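PDB 6B4R: KauB from Pseudomonas aeruginosa PAO1, which probably oxidises a broad range of aldehydes, aminoaldehydes among them, to carboxylic acids with NAD(P)+ as the electron acceptor. Local coordinates for residues 85-90 with 126-131; 329-334 with 372-377. All coordinates share one frame; numbering follows the deposited sequence.

Contact 1. Residues 85-90 with 126-131; sequences QTMIRF and NSLRWS
One face of the Phe90 ring is covered by Leu128, whose CD1 methyl sits 4.0 Å from the ring centroid and 19° off the ring normal, a CH-pi contact. The methyl is displaced toward the CD2-CE2 side of the ring, where Leu128 CD1 comes within 3.8 Å of Phe90 CD2. Although the CB of Phe90 does not point at helix 113-133, its CG is anti to the backbone N (chi1 -171°), which swings the ring round to meet the leucine. Leucine suits the facing position because its fork serves two partners: CD1 goes to the aromatic face, while Leu128 CD2 lies 4.3 Å from Met87 CE. The methionine, one turn before Phe90, reaches this branch with the methyl at the end of its long, flexible thioether chain. All three side chains are buried, and the direct touches between the segments are apolar. Ser131, also buried, satisfies its hydroxyl within its own helix by donating from OG to Ser127 O at 2.9 Å; the same carbonyl also accepts from Ser131 N. At the margin lies the chain of Arg129, which forms a salt bridge with Asp92 on the partner helix. Helix 170-183 packs on Met87 and Leu128 through Leu182 and Cys175, and helix 198-210 lies against Phe90 through Leu206, Ala207 and Ala210, so these two helices flank the pair 80-96 and 113-133.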
loop_
_atom_site.group_PDB
_atom_site.type_symbol
_atom_site.label_atom_id
_atom_site.label_comp_id
_atom_site.label_asym_id
_atom_site.label_seq_id
_atom_site.Cartn_x
_atom_site.Cartn_y
_atom_site.Cartn_z
ATOM N N GLN A 85 -12.772 18.650 5.725
ATOM C CA GLN A 85 -12.988 19.801 6.594
ATOM C C GLN A 85 -14.415 19.859 7.126
ATOM O O GLN A 85 -14.647 20.272 8.262
ATOM C CB GLN A 85 -12.654 21.098 5.855
ATOM C CG GLN A 85 -11.172 21.294 5.590
ATOM C CD GLN A 85 -10.905 22.372 4.561
ATOM O OE1 GLN A 85 -11.835 22.959 4.006
ATOM N NE2 GLN A 85 -9.631 22.636 4.298
ATOM N N THR A 86 -15.370 19.442 6.303
ATOM C CA THR A 86 -16.772 19.461 6.701
ATOM C C THR A 86 -17.046 18.442 7.802
ATOM O O THR A 86 -17.745 18.734 8.773
ATOM C CB THR A 86 -17.704 19.188 5.506
ATOM O OG1 THR A 86 -17.430 20.130 4.462
ATOM C CG2 THR A 86 -19.165 19.309 5.922
ATOM N N MET A 87 -16.483 17.248 7.653
ATOM C CA MET A 87 -16.728 16.176 8.610
ATOM C C MET A 87 -16.011 16.413 9.931
ATOM O O MET A 87 -16.424 15.892 10.967
ATOM C CB MET A 87 -16.330 14.823 8.024
ATOM C CG MET A 87 -17.189 14.383 6.852
ATOM S SD MET A 87 -16.992 12.630 6.503
ATOM C CE MET A 87 -17.629 11.919 8.021
ATOM N N ILE A 88 -14.936 17.193 9.894
ATOM C CA ILE A 88 -14.253 17.568 11.125
ATOM C C ILE A 88 -15.143 18.515 11.928
ATOM O O ILE A 88 -15.257 18.390 13.150
ATOM C CB ILE A 88 -12.870 18.195 10.852
ATOM C CG1 ILE A 88 -11.909 17.131 10.317
ATOM C CG2 ILE A 88 -12.300 18.806 12.120
ATOM C CD1 ILE A 88 -10.525 17.647 10.002
ATOM N N ARG A 89 -15.794 19.445 11.235
ATOM C CA ARG A 89 -16.758 20.330 11.878
ATOM C C ARG A 89 -17.932 19.527 12.429
ATOM O O ARG A 89 -18.473 19.847 13.488
ATOM C CB ARG A 89 -17.252 21.405 10.908
ATOM C CG ARG A 89 -16.206 22.463 10.576
ATOM C CD ARG A 89 -16.819 23.661 9.857
ATOM N NE ARG A 89 -17.385 23.293 8.563
ATOM C CZ ARG A 89 -16.721 23.349 7.413
ATOM N NH1 ARG A 89 -15.461 23.764 7.391
ATOM N NH2 ARG A 89 -17.319 22.989 6.285
ATOM N N PHE A 90 -18.312 18.479 11.704
ATOM C CA PHE A 90 -19.349 17.559 12.151
ATOM C C PHE A 90 -18.895 16.878 13.440
ATOM O O PHE A 90 -19.667 16.742 14.389
ATOM C CB PHE A 90 -19.628 16.518 11.062
ATOM C CG PHE A 90 -20.836 15.655 11.324
ATOM C CD1 PHE A 90 -21.772 16.006 12.284
ATOM C CD2 PHE A 90 -21.031 14.487 10.604
ATOM C CE1 PHE A 90 -22.878 15.210 12.524
ATOM C CE2 PHE A 90 -22.136 13.686 10.840
ATOM C CZ PHE A 90 -23.060 14.049 11.801
ATOM N N ASN A 126 -14.439 10.996 17.613
ATOM C CA ASN A 126 -13.116 10.631 17.117
ATOM C C ASN A 126 -13.186 9.739 15.879
ATOM O O ASN A 126 -12.327 9.815 15.002
ATOM C CB ASN A 126 -12.295 9.957 18.216
ATOM C CG ASN A 126 -10.932 9.506 17.728
ATOM O OD1 ASN A 126 -10.046 10.324 17.485
ATOM N ND2 ASN A 126 -10.755 8.196 17.592
ATOM N N SER A 127 -14.214 8.901 15.809
ATOM C CA SER A 127 -14.413 8.022 14.662
ATOM C C SER A 127 -14.731 8.815 13.399
ATOM O O SER A 127 -14.247 8.489 12.312
ATOM C CB SER A 127 -15.533 7.020 14.943
ATOM O OG SER A 127 -15.761 6.197 13.814
ATOM N N LEU A 128 -15.553 9.851 13.544
ATOM C CA LEU A 128 -15.861 10.736 12.427
ATOM C C LEU A 128 -14.624 11.536 12.039
ATOM O O LEU A 128 -14.304 11.672 10.857
ATOM C CB LEU A 128 -17.000 11.692 12.789
ATOM C CG LEU A 128 -18.396 11.108 13.017
ATOM C CD1 LEU A 128 -19.396 12.229 13.259
ATOM C CD2 LEU A 128 -18.823 10.255 11.836
ATOM N N ARG A 129 -13.932 12.061 13.046
ATOM C CA ARG A 129 -12.736 12.862 12.826
ATOM C C ARG A 129 -11.640 12.059 12.129
ATOM O O ARG A 129 -11.032 12.535 11.171
ATOM C CB ARG A 129 -12.218 13.438 14.149
ATOM C CG ARG A 129 -10.987 14.319 13.997
ATOM C CD ARG A 129 -10.524 14.891 15.332
ATOM N NE ARG A 129 -11.395 15.966 15.797
ATOM C CZ ARG A 129 -12.291 15.837 16.769
ATOM N NH1 ARG A 129 -12.433 14.676 17.396
ATOM N NH2 ARG A 129 -13.040 16.873 17.118
ATOM N N TRP A 130 -11.403 10.840 12.608
ATOM C CA TRP A 130 -10.379 9.961 12.046
ATOM C C TRP A 130 -10.667 9.644 10.577
ATOM O O TRP A 130 -9.785 9.755 9.722
ATOM C CB TRP A 130 -10.304 8.664 12.856
ATOM C CG TRP A 130 -9.070 7.838 12.622
ATOM C CD1 TRP A 130 -7.910 7.879 13.342
ATOM C CD2 TRP A 130 -8.880 6.835 11.614
ATOM N NE1 TRP A 130 -7.009 6.971 12.841
ATOM C CE2 TRP A 130 -7.579 6.317 11.780
ATOM C CE3 TRP A 130 -9.680 6.328 10.584
ATOM C CZ2 TRP A 130 -7.060 5.316 10.956
ATOM C CZ3 TRP A 130 -9.165 5.334 9.768
ATOM C CH2 TRP A 130 -7.866 4.840 9.958
ATOM N N SER A 131 -11.907 9.254 10.292
ATOM C CA SER A 131 -12.320 8.932 8.930
ATOM C C SER A 131 -12.205 10.146 8.013
ATOM O O SER A 131 -11.926 10.009 6.821
ATOM C CB SER A 131 -13.755 8.400 8.909
ATOM O OG SER A 131 -13.886 7.252 9.727
#

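Contact 2. Residues 329-334 with 372-377; sequences WKPGNP and KRTLEE
Pro331 and Thr374 meet with their side chains crossing at about a right angle, the methyl of the threonine set against the proline ring. Thr374 CG2 is 3.9 Å from Pro331 CB and 4.0 Å from Pro331 CG. The threonine torsion (chi1 180°) places OG1 anti to the backbone N and turns the methyl to the proline, so the apolar branch of this beta-branched, part-polar residue does the touching. Leu375 follows with a single methyl, CD1, directed at the backbone just beyond the ring: Leu375 CD1 rests 3.6 Å from Pro331 O and 3.7 Å from Gly332 CA. The extended Gly332 is hydrogen-bonded through its backbone to Val341. No hydrogen bond links the two segments, and Leu375 itself stands at a turn with positive phi (52°), after the short, weakly bonded strand at about 373-374. Tyr382 pairs with Thr374 through the backbone and touches both Thr374 and Leu375, while Pro331 also touches Pro385 of strand 382-389. Here a loop following helix 315-326 packs beside a hairpin-like pair, the residues around 373-374 running antiparallel to 382-389, at the surface of the aldehyde dehydrogenase fold and away from the potassium site and the ligand pocket.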
loop_
_atom_site.group_PDB
_atom_site.type_symbol
_atom_site.label_atom_id
_atom_site.label_comp_id
_atom_site.label_asym_id
_atom_site.label_seq_id
_atom_site.Cartn_x
_atom_site.Cartn_y
_atom_site.Cartn_z
ATOM N N TRP A 329 -18.643 -3.975 39.911
ATOM C CA TRP A 329 -19.639 -3.622 38.907
ATOM C C TRP A 329 -21.051 -3.762 39.467
ATOM O O TRP A 329 -21.615 -4.856 39.484
ATOM C CB TRP A 329 -19.468 -4.490 37.658
ATOM C CG TRP A 329 -18.126 -4.334 37.007
ATOM C CD1 TRP A 329 -16.971 -4.980 37.344
ATOM C CD2 TRP A 329 -17.800 -3.475 35.907
ATOM N NE1 TRP A 329 -15.946 -4.576 36.522
ATOM C CE2 TRP A 329 -16.429 -3.654 35.632
ATOM C CE3 TRP A 329 -18.533 -2.574 35.131
ATOM C CZ2 TRP A 329 -15.776 -2.963 34.610
ATOM C CZ3 TRP A 329 -17.883 -1.889 34.116
ATOM C CH2 TRP A 329 -16.520 -2.088 33.867
ATOM N N LYS A 330 -21.613 -2.644 39.921
ATOM C CA LYS A 330 -22.923 -2.634 40.565
ATOM C C LYS A 330 -23.971 -1.931 39.709
ATOM O O LYS A 330 -23.760 -0.799 39.268
ATOM C CB LYS A 330 -22.844 -1.931 41.924
ATOM C CG LYS A 330 -21.834 -2.517 42.893
ATOM C CD LYS A 330 -21.759 -1.677 44.163
ATOM C CE LYS A 330 -20.873 -2.329 45.213
ATOM N NZ LYS A 330 -19.479 -2.517 44.722
ATOM N N PRO A 331 -25.107 -2.602 39.471
ATOM C CA PRO A 331 -26.237 -1.963 38.788
ATOM C C PRO A 331 -26.769 -0.795 39.615
ATOM O O PRO A 331 -26.952 -0.941 40.822
ATOM C CB PRO A 331 -27.282 -3.081 38.721
ATOM C CG PRO A 331 -26.491 -4.349 38.810
ATOM C CD PRO A 331 -25.350 -4.032 39.727
ATOM N N GLY A 332 -27.004 0.345 38.975
ATOM C CA GLY A 332 -27.500 1.519 39.672
ATOM C C GLY A 332 -28.139 2.528 38.736
ATOM O O GLY A 332 -28.232 2.294 37.532
ATOM N N ASN A 333 -28.580 3.651 39.295
ATOM C CA ASN A 333 -29.183 4.720 38.506
ATOM C C ASN A 333 -28.211 5.216 37.443
ATOM O O ASN A 333 -27.142 5.731 37.770
ATOM C CB ASN A 333 -29.618 5.873 39.414
ATOM C CG ASN A 333 -30.478 6.900 38.694
ATOM O OD1 ASN A 333 -30.811 6.742 37.520
ATOM N ND2 ASN A 333 -30.852 7.956 39.405
ATOM N N PRO A 334 -28.576 5.044 36.162
ATOM C CA PRO A 334 -27.726 5.439 35.033
ATOM C C PRO A 334 -27.459 6.940 34.998
ATOM O O PRO A 334 -26.473 7.370 34.404
ATOM C CB PRO A 334 -28.555 5.026 33.814
ATOM C CG PRO A 334 -29.444 3.946 34.308
ATOM C CD PRO A 334 -29.793 4.348 35.708
ATOM N N LYS A 372 -29.906 -12.680 39.555
ATOM C CA LYS A 372 -31.241 -12.187 39.877
ATOM C C LYS A 372 -31.505 -10.801 39.302
ATOM O O LYS A 372 -30.582 -10.017 39.080
ATOM C CB LYS A 372 -31.452 -12.151 41.395
ATOM C CG LYS A 372 -31.275 -13.492 42.092
ATOM C CD LYS A 372 -31.520 -13.370 43.587
ATOM C CE LYS A 372 -30.691 -12.247 44.194
ATOM N NZ LYS A 372 -29.227 -12.459 44.009
ATOM N N ARG A 373 -32.779 -10.509 39.066
ATOM C CA ARG A 373 -33.207 -9.171 38.685
ATOM C C ARG A 373 -33.066 -8.245 39.890
ATOM O O ARG A 373 -33.283 -8.664 41.028
ATOM C CB ARG A 373 -34.659 -9.201 38.206
ATOM C CG ARG A 373 -35.246 -7.838 37.893
ATOM C CD ARG A 373 -36.729 -7.945 37.601
ATOM N NE ARG A 373 -37.327 -6.651 37.295
ATOM C CZ ARG A 373 -38.620 -6.473 37.047
ATOM N NH1 ARG A 373 -39.447 -7.509 37.072
ATOM N NH2 ARG A 373 -39.087 -5.262 36.774
ATOM N N THR A 374 -32.697 -6.992 39.645
ATOM C CA THR A 374 -32.481 -6.043 40.732
ATOM C C THR A 374 -33.092 -4.673 40.432
ATOM O O THR A 374 -33.465 -4.384 39.292
ATOM C CB THR A 374 -30.982 -5.879 41.043
ATOM O OG1 THR A 374 -30.813 -4.939 42.111
ATOM C CG2 THR A 374 -30.233 -5.385 39.816
ATOM N N LEU A 375 -33.195 -3.846 41.471
ATOM C CA LEU A 375 -33.742 -2.495 41.363
ATOM C C LEU A 375 -35.116 -2.464 40.696
ATOM O O LEU A 375 -35.414 -1.565 39.909
ATOM C CB LEU A 375 -32.771 -1.577 40.619
ATOM C CG LEU A 375 -31.430 -1.342 41.314
ATOM C CD1 LEU A 375 -30.470 -0.617 40.389
ATOM C CD2 LEU A 375 -31.634 -0.559 42.600
ATOM N N GLU A 376 -35.947 -3.448 41.020
ATOM C CA GLU A 376 -37.271 -3.567 40.419
ATOM C C GLU A 376 -38.190 -2.422 40.842
ATOM O O GLU A 376 -39.059 -1.994 40.078
ATOM C CB GLU A 376 -37.900 -4.913 40.787
ATOM C CG GLU A 376 -39.301 -5.118 40.232
ATOM C CD GLU A 376 -39.893 -6.457 40.623
ATOM O OE1 GLU A 376 -39.131 -7.330 41.089
ATOM O OE2 GLU A 376 -41.120 -6.635 40.466
ATOM N N GLU A 377 -37.982 -1.920 42.055
ATOM C CA GLU A 377 -38.830 -0.869 42.613
ATOM C C GLU A 377 -38.642 0.481 41.919
ATOM O O GLU A 377 -39.417 1.411 42.141
ATOM C CB GLU A 377 -38.592 -0.726 44.121
ATOM C CG GLU A 377 -37.214 -0.193 44.506
ATOM C CD GLU A 377 -36.113 -1.238 44.394
ATOM O OE1 GLU A 377 -36.433 -2.433 44.217
ATOM O OE2 GLU A 377 -34.925 -0.861 44.481
#

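How the contacts relate
From the N terminus, the chain first forms helix 80-96, then runs through helix 98-109 into helix 113-133, where contact 1 closes a largely helical excursion of 35 residues. The path then passes through the mixed sheet containing strand 149-164 and on to the second mixed sheet, beginning at strand 273-276. Only after helix 315-326 does contact 2 open; it closes across helix 347-362 and strand 366-369, a loop of 37 residues. The contacts are therefore in series, neither nested nor crossed, and the centres of contact 1 and contact 2 are about 36 Å apart. Contact 1 joins two helices through a buried interface, whereas contact 2 ties a surface loop to the edge of the second sheet.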